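Local coordinates for protein chlamydomonas reinhardtii THB1 (Chlamydomonas reinhardtii, PDB 6CII) that binds one haem as a group I truncated haemoglobin, held here in the cyanomet state, and probably serves in oxygen binding, at the protoporphyrin IX containing Fe and cyanide ion site. Sequence-based numbering; all coordinates share one arbitrary frame.

The protoporphyrin IX containing Fe and cyanide ion site. Residues 28, 37, 40-41, 49, 52-53, 56-57, 67, 70, 72, 75-76, 78-79, 85, 89-90, 93, 118, 125. With HEM (protoporphyrin IX containing Fe), chain B; CYN (cyanide ion), chain C.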
loop_
_atom_site.group_PDB
_atom_site.type_symbol
_atom_site.label_atom_id
_atom_site.label_comp_id
_atom_site.label_asym_id
_atom_site.label_seq_id
_atom_site.Cartn_x
_atom_site.Cartn_y
_atom_site.Cartn_z
ATOM N N TYR A 28 -4.843 -6.550 -3.218
ATOM C CA TYR A 28 -6.252 -6.433 -2.895
ATOM C C TYR A 28 -7.023 -7.732 -3.117
ATOM O O TYR A 28 -8.075 -7.907 -2.507
ATOM C CB TYR A 28 -6.904 -5.285 -3.682
ATOM C CG TYR A 28 -6.612 -3.959 -2.988
ATOM C CD1 TYR A 28 -6.973 -3.761 -1.653
ATOM C CD2 TYR A 28 -5.960 -2.954 -3.644
ATOM C CE1 TYR A 28 -6.682 -2.580 -1.004
ATOM C CE2 TYR A 28 -5.680 -1.756 -3.007
ATOM C CZ TYR A 28 -6.041 -1.587 -1.699
ATOM O OH TYR A 28 -5.712 -0.416 -1.111
ATOM N N LEU A 37 -9.827 -8.494 7.252
ATOM C CA LEU A 37 -9.701 -7.215 6.576
ATOM C C LEU A 37 -10.814 -6.935 5.598
ATOM O O LEU A 37 -11.134 -5.765 5.384
ATOM C CB LEU A 37 -8.370 -7.162 5.804
ATOM C CG LEU A 37 -7.139 -7.288 6.688
ATOM C CD1 LEU A 37 -5.912 -7.342 5.777
ATOM C CD2 LEU A 37 -7.039 -6.082 7.605
ATOM N N PHE A 40 -13.684 -4.185 5.991
ATOM C CA PHE A 40 -13.385 -2.773 5.783
ATOM C C PHE A 40 -13.592 -2.352 4.336
ATOM O O PHE A 40 -13.861 -1.173 4.074
ATOM C CB PHE A 40 -11.951 -2.466 6.212
ATOM C CG PHE A 40 -11.749 -2.503 7.697
ATOM C CD1 PHE A 40 -11.225 -3.622 8.317
ATOM C CD2 PHE A 40 -12.119 -1.428 8.476
ATOM C CE1 PHE A 40 -11.062 -3.656 9.683
ATOM C CE2 PHE A 40 -11.951 -1.466 9.850
ATOM C CZ PHE A 40 -11.428 -2.584 10.445
ATOM N N PHE A 41 -13.480 -3.286 3.386
ATOM C CA PHE A 41 -13.528 -2.942 1.973
ATOM C C PHE A 41 -14.798 -3.427 1.297
ATOM O O PHE A 41 -14.924 -3.275 0.078
ATOM C CB PHE A 41 -12.318 -3.531 1.255
ATOM C CG PHE A 41 -11.026 -2.972 1.721
ATOM C CD1 PHE A 41 -10.368 -3.539 2.779
ATOM C CD2 PHE A 41 -10.469 -1.892 1.066
ATOM C CE1 PHE A 41 -9.187 -3.036 3.221
ATOM C CE2 PHE A 41 -9.301 -1.384 1.491
ATOM C CZ PHE A 41 -8.650 -1.971 2.573
ATOM N N GLN A 49 -10.235 2.135 -5.698
ATOM C CA GLN A 49 -9.279 1.990 -4.602
ATOM C C GLN A 49 -7.937 1.478 -5.107
ATOM O O GLN A 49 -6.886 1.925 -4.642
ATOM C CB GLN A 49 -9.835 1.061 -3.530
ATOM C CG GLN A 49 -8.849 0.854 -2.364
ATOM C CD GLN A 49 -8.524 2.153 -1.630
ATOM O OE1 GLN A 49 -9.322 3.115 -1.621
ATOM N NE2 GLN A 49 -7.349 2.201 -1.016
ATOM N N LYS A 52 -6.147 4.396 -6.523
ATOM C CA LYS A 52 -5.607 5.269 -5.491
ATOM C C LYS A 52 -4.365 4.669 -4.866
ATOM O O LYS A 52 -3.391 5.383 -4.595
ATOM C CB LYS A 52 -6.655 5.525 -4.418
ATOM C CG LYS A 52 -7.781 6.417 -4.906
ATOM C CD LYS A 52 -8.831 6.434 -3.817
ATOM C CE LYS A 52 -9.875 7.500 -3.983
ATOM N NZ LYS A 52 -10.812 7.345 -2.827
ATOM N N GLN A 53 -4.375 3.354 -4.637
ATOM C CA GLN A 53 -3.217 2.741 -4.002
ATOM C C GLN A 53 -2.017 2.745 -4.936
ATOM O O GLN A 53 -0.890 2.977 -4.492
ATOM C CB GLN A 53 -3.567 1.310 -3.543
ATOM C CG GLN A 53 -2.481 0.672 -2.660
ATOM C CD GLN A 53 -2.293 1.419 -1.343
ATOM O OE1 GLN A 53 -1.411 2.267 -1.184
ATOM N NE2 GLN A 53 -3.119 1.082 -0.385
ATOM N N PHE A 56 -0.523 6.197 -4.692
ATOM C CA PHE A 56 0.198 6.433 -3.449
ATOM C C PHE A 56 1.523 5.702 -3.442
ATOM O O PHE A 56 2.565 6.280 -3.116
ATOM C CB PHE A 56 -0.620 6.003 -2.235
ATOM C CG PHE A 56 0.130 6.204 -0.954
ATOM C CD1 PHE A 56 0.297 7.475 -0.438
ATOM C CD2 PHE A 56 0.730 5.134 -0.300
ATOM C CE1 PHE A 56 1.040 7.679 0.736
ATOM C CE2 PHE A 56 1.472 5.341 0.864
ATOM C CZ PHE A 56 1.616 6.607 1.369
ATOM N N MET A 57 1.504 4.411 -3.781
ATOM C CA MET A 57 2.732 3.627 -3.764
ATOM C C MET A 57 3.739 4.172 -4.766
ATOM O O MET A 57 4.944 4.224 -4.488
ATOM C CB MET A 57 2.421 2.163 -4.072
ATOM C CG MET A 57 1.549 1.511 -3.036
ATOM S SD MET A 57 2.498 1.211 -1.550
ATOM C CE MET A 57 1.281 0.421 -0.498
ATOM N N TYR A 67 2.459 13.867 -4.467
ATOM C CA TYR A 67 1.225 13.121 -4.293
ATOM C C TYR A 67 0.019 14.047 -4.416
ATOM O O TYR A 67 -0.007 15.135 -3.833
ATOM C CB TYR A 67 1.245 12.428 -2.936
ATOM C CG TYR A 67 0.092 11.511 -2.727
ATOM C CD1 TYR A 67 -0.677 11.586 -1.576
ATOM C CD2 TYR A 67 -0.247 10.584 -3.687
ATOM C CE1 TYR A 67 -1.741 10.752 -1.390
ATOM C CE2 TYR A 67 -1.296 9.746 -3.507
ATOM C CZ TYR A 67 -2.042 9.833 -2.357
ATOM O OH TYR A 67 -3.103 8.990 -2.189
ATOM N N ARG A 70 -5.556 12.304 -1.223
ATOM C CA ARG A 70 -5.895 12.831 0.088
ATOM C C ARG A 70 -4.859 12.395 1.121
ATOM O O ARG A 70 -4.322 11.285 1.050
ATOM C CB ARG A 70 -7.289 12.337 0.458
ATOM C CG ARG A 70 -7.806 12.735 1.803
ATOM C CD ARG A 70 -9.239 12.271 1.883
ATOM N NE ARG A 70 -9.854 12.597 3.154
ATOM C CZ ARG A 70 -10.920 11.970 3.622
ATOM N NH1 ARG A 70 -11.476 10.987 2.917
ATOM N NH2 ARG A 70 -11.434 12.325 4.782
ATOM N N LEU A 72 -3.002 10.844 4.144
ATOM C CA LEU A 72 -3.224 9.484 4.661
ATOM C C LEU A 72 -3.941 9.487 6.008
ATOM O O LEU A 72 -4.824 8.654 6.255
ATOM C CB LEU A 72 -1.899 8.730 4.813
ATOM C CG LEU A 72 -1.311 7.914 3.672
ATOM C CD1 LEU A 72 -0.288 6.958 4.262
ATOM C CD2 LEU A 72 -2.381 7.158 2.909
ATOM N N SER A 75 -7.574 10.335 5.469
ATOM C CA SER A 75 -8.278 9.276 4.761
ATOM C C SER A 75 -8.647 8.111 5.667
ATOM O O SER A 75 -9.597 7.382 5.360
ATOM C CB SER A 75 -7.416 8.764 3.606
ATOM O OG SER A 75 -7.125 9.802 2.683
ATOM N N HIS A 76 -7.884 7.861 6.731
ATOM C CA HIS A 76 -8.172 6.725 7.608
ATOM C C HIS A 76 -8.736 7.138 8.965
ATOM O O HIS A 76 -9.081 6.264 9.769
ATOM C CB HIS A 76 -6.909 5.869 7.830
ATOM C CG HIS A 76 -6.364 5.245 6.577
ATOM N ND1 HIS A 76 -5.538 5.921 5.701
ATOM C CD2 HIS A 76 -6.535 4.007 6.055
ATOM C CE1 HIS A 76 -5.224 5.122 4.693
ATOM N NE2 HIS A 76 -5.817 3.957 4.884
ATOM N N ARG A 78 -11.584 8.328 9.948
ATOM C CA ARG A 78 -12.913 7.818 10.264
ATOM C C ARG A 78 -12.871 6.321 10.525
ATOM O O ARG A 78 -13.655 5.811 11.332
ATOM C CB ARG A 78 -13.888 8.142 9.135
ATOM C CG ARG A 78 -13.439 7.673 7.761
ATOM C CD ARG A 78 -14.229 8.381 6.685
ATOM N NE ARG A 78 -14.065 7.719 5.400
ATOM C CZ ARG A 78 -13.109 8.003 4.525
ATOM N NH1 ARG A 78 -12.224 8.947 4.793
ATOM N NH2 ARG A 78 -13.043 7.346 3.376
ATOM N N LEU A 79 -11.966 5.611 9.859
ATOM C CA LEU A 79 -11.887 4.171 10.045
ATOM C C LEU A 79 -11.396 3.838 11.440
ATOM O O LEU A 79 -11.871 2.880 12.068
ATOM C CB LEU A 79 -10.929 3.586 9.014
ATOM C CG LEU A 79 -11.389 3.659 7.566
ATOM C CD1 LEU A 79 -10.191 3.447 6.619
ATOM C CD2 LEU A 79 -12.399 2.568 7.362
ATOM N N MET A 85 -10.458 0.350 13.190
ATOM C CA MET A 85 -9.189 0.099 12.500
ATOM C C MET A 85 -8.033 0.295 13.476
ATOM O O MET A 85 -7.990 1.293 14.208
ATOM C CB MET A 85 -9.024 1.035 11.286
ATOM C CG MET A 85 -7.622 0.915 10.610
ATOM S SD MET A 85 -7.466 2.103 9.240
ATOM C CE MET A 85 -5.718 2.345 9.268
ATOM N N HIS A 89 -4.368 -4.386 12.317
ATOM C CA HIS A 89 -4.758 -4.401 10.907
ATOM C C HIS A 89 -3.635 -3.881 10.036
ATOM O O HIS A 89 -3.395 -4.401 8.935
ATOM C CB HIS A 89 -6.002 -3.554 10.658
ATOM C CG HIS A 89 -7.217 -4.043 11.371
ATOM N ND1 HIS A 89 -7.936 -3.244 12.224
ATOM C CD2 HIS A 89 -7.836 -5.244 11.358
ATOM C CE1 HIS A 89 -8.939 -3.942 12.733
ATOM N NE2 HIS A 89 -8.902 -5.161 12.220
ATOM N N PHE A 90 -2.972 -2.815 10.475
ATOM C CA PHE A 90 -1.832 -2.312 9.726
ATOM C C PHE A 90 -0.796 -3.405 9.510
ATOM O O PHE A 90 -0.297 -3.578 8.393
ATOM C CB PHE A 90 -1.228 -1.104 10.437
ATOM C CG PHE A 90 -0.101 -0.463 9.681
ATOM C CD1 PHE A 90 1.190 -0.972 9.770
ATOM C CD2 PHE A 90 -0.328 0.651 8.901
ATOM C CE1 PHE A 90 2.231 -0.389 9.067
ATOM C CE2 PHE A 90 0.709 1.255 8.210
ATOM C CZ PHE A 90 1.982 0.740 8.287
ATOM N N VAL A 93 -2.002 -5.815 6.874
ATOM C CA VAL A 93 -1.948 -5.230 5.535
ATOM C C VAL A 93 -0.522 -5.209 5.024
ATOM O O VAL A 93 -0.253 -5.562 3.874
ATOM C CB VAL A 93 -2.568 -3.825 5.556
ATOM C CG1 VAL A 93 -2.209 -3.102 4.272
ATOM C CG2 VAL A 93 -4.054 -3.963 5.641
ATOM N N VAL A 118 6.698 1.560 3.540
ATOM C CA VAL A 118 5.356 1.316 4.063
ATOM C C VAL A 118 5.331 1.460 5.582
ATOM O O VAL A 118 4.382 2.007 6.155
ATOM C CB VAL A 118 4.848 -0.059 3.609
ATOM C CG1 VAL A 118 3.505 -0.380 4.293
ATOM C CG2 VAL A 118 4.724 -0.068 2.117
ATOM N N ILE A 125 -0.656 7.435 9.086
ATOM C CA ILE A 125 -2.006 6.878 9.039
ATOM C C ILE A 125 -2.716 7.052 10.378
ATOM O O ILE A 125 -3.897 7.419 10.420
ATOM C CB ILE A 125 -1.959 5.400 8.610
ATOM C CG1 ILE A 125 -1.776 5.270 7.096
ATOM C CG2 ILE A 125 -3.215 4.681 9.058
ATOM C CD1 ILE A 125 -1.270 3.917 6.698
HETATM C CHA HEM B . -8.006 4.241 1.767
HETATM C CHB HEM B . -3.144 3.698 1.833
HETATM C CHC HEM B . -3.585 0.739 5.756
HETATM C CHD HEM B . -8.467 0.575 4.984
HETATM C C1A HEM B . -6.661 4.345 1.503
HETATM C C2A HEM B . -6.102 5.151 0.443
HETATM C C3A HEM B . -4.780 4.991 0.459
HETATM C C4A HEM B . -4.424 4.079 1.504
HETATM C CMA HEM B . -3.720 5.628 -0.467
HETATM C CAA HEM B . -6.962 6.034 -0.490
HETATM C CBA HEM B . -7.171 7.380 0.221
HETATM C CGA HEM B . -7.820 8.356 -0.716
HETATM O O1A HEM B . -7.069 9.048 -1.443
HETATM O O2A HEM B . -9.076 8.419 -0.746
HETATM C C1B HEM B . -2.885 2.835 2.886
HETATM C C2B HEM B . -1.575 2.354 3.220
HETATM C C3B HEM B . -1.666 1.545 4.277
HETATM C C4B HEM B . -3.060 1.463 4.680
HETATM C CMB HEM B . -0.291 2.743 2.459
HETATM C CAB HEM B . -0.441 0.857 4.908
HETATM C CBB HEM B . -0.532 -0.274 5.597
HETATM C C1C HEM B . -4.939 0.461 5.852
HETATM C C2C HEM B . -5.560 -0.400 6.842
HETATM C C3C HEM B . -6.890 -0.423 6.623
HETATM C C4C HEM B . -7.180 0.390 5.466
HETATM C CMC HEM B . -4.751 -1.097 7.963
HETATM C CAC HEM B . -8.010 -1.193 7.377
HETATM C CBC HEM B . -7.799 -2.466 7.674
HETATM C C1D HEM B . -8.699 1.536 4.005
HETATM C C2D HEM B . -10.001 1.784 3.463
HETATM C C3D HEM B . -9.909 2.796 2.573
HETATM C C4D HEM B . -8.539 3.229 2.533
HETATM C CMD HEM B . -11.268 0.985 3.848
HETATM C CAD HEM B . -11.072 3.380 1.750
HETATM C CBD HEM B . -11.909 4.300 2.640
HETATM C CGD HEM B . -13.071 4.850 1.841
HETATM O O1D HEM B . -14.226 4.767 2.331
HETATM O O2D HEM B . -12.839 5.378 0.723
HETATM N NA HEM B . -5.594 3.717 2.126
HETATM N NB HEM B . -3.781 2.257 3.795
HETATM N NC HEM B . -5.971 0.960 5.043
HETATM N ND HEM B . -7.814 2.437 3.409
HETATM FE FE HEM B . -5.801 2.368 3.572
HETATM C C CYN C . -5.686 0.742 2.363
HETATM N N CYN C . -5.712 0.029 1.473
#
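Three hydrogen bonds grip the phenol oxygen of Tyr28 on the distal side of this truncated (2-on-2) globin haem pocket. Tyr28 OH donates to cyanide N at 2.6 Å, with that nitrogen at the edge of the phenol ring, in plane. Tyr28 OH accepts from two carboxamides of helix 46-60: Gln49 NE2 at 3.1 Å, nearly straight (171° at H) and in the amide plane, and Gln53 NE2 at 3.1 Å, more bent (158°). Both glutamines have CG anti to the backbone N and fold at chi2, which brings their amides over the porphyrin. With both N-H groups pointing in, the phenol proton is probably turned to the ligand; an alanine here would lose all three bonds and would probably loosen the cyanide and both amides. Cyanide C lies 2.0 Å from HEM FE, opposite the proximal His76, whose NE2 binds HEM FE at 2.1 Å. His76 ND1 donates to Leu72 O in the ring plane (171° at H), fixing the imidazole's rotation and probably making it more electron-rich. Lys52, the distal lysine able to coordinate iron, instead stretches outward beyond CG, and Lys52 NZ makes a salt-bridged hydrogen bond to HEM O2A of one propionate at 2.9 Å. HEM O1D of the other forms a salt bridge with Arg78 NH2 at 3.0 Å, in the guanidinium plane. On the proximal face, methyls of Ile125, Met85 and Leu79 cover three pyrroles; distal Phe41 CZ points at HEM methine CHD, 3.5 Å away.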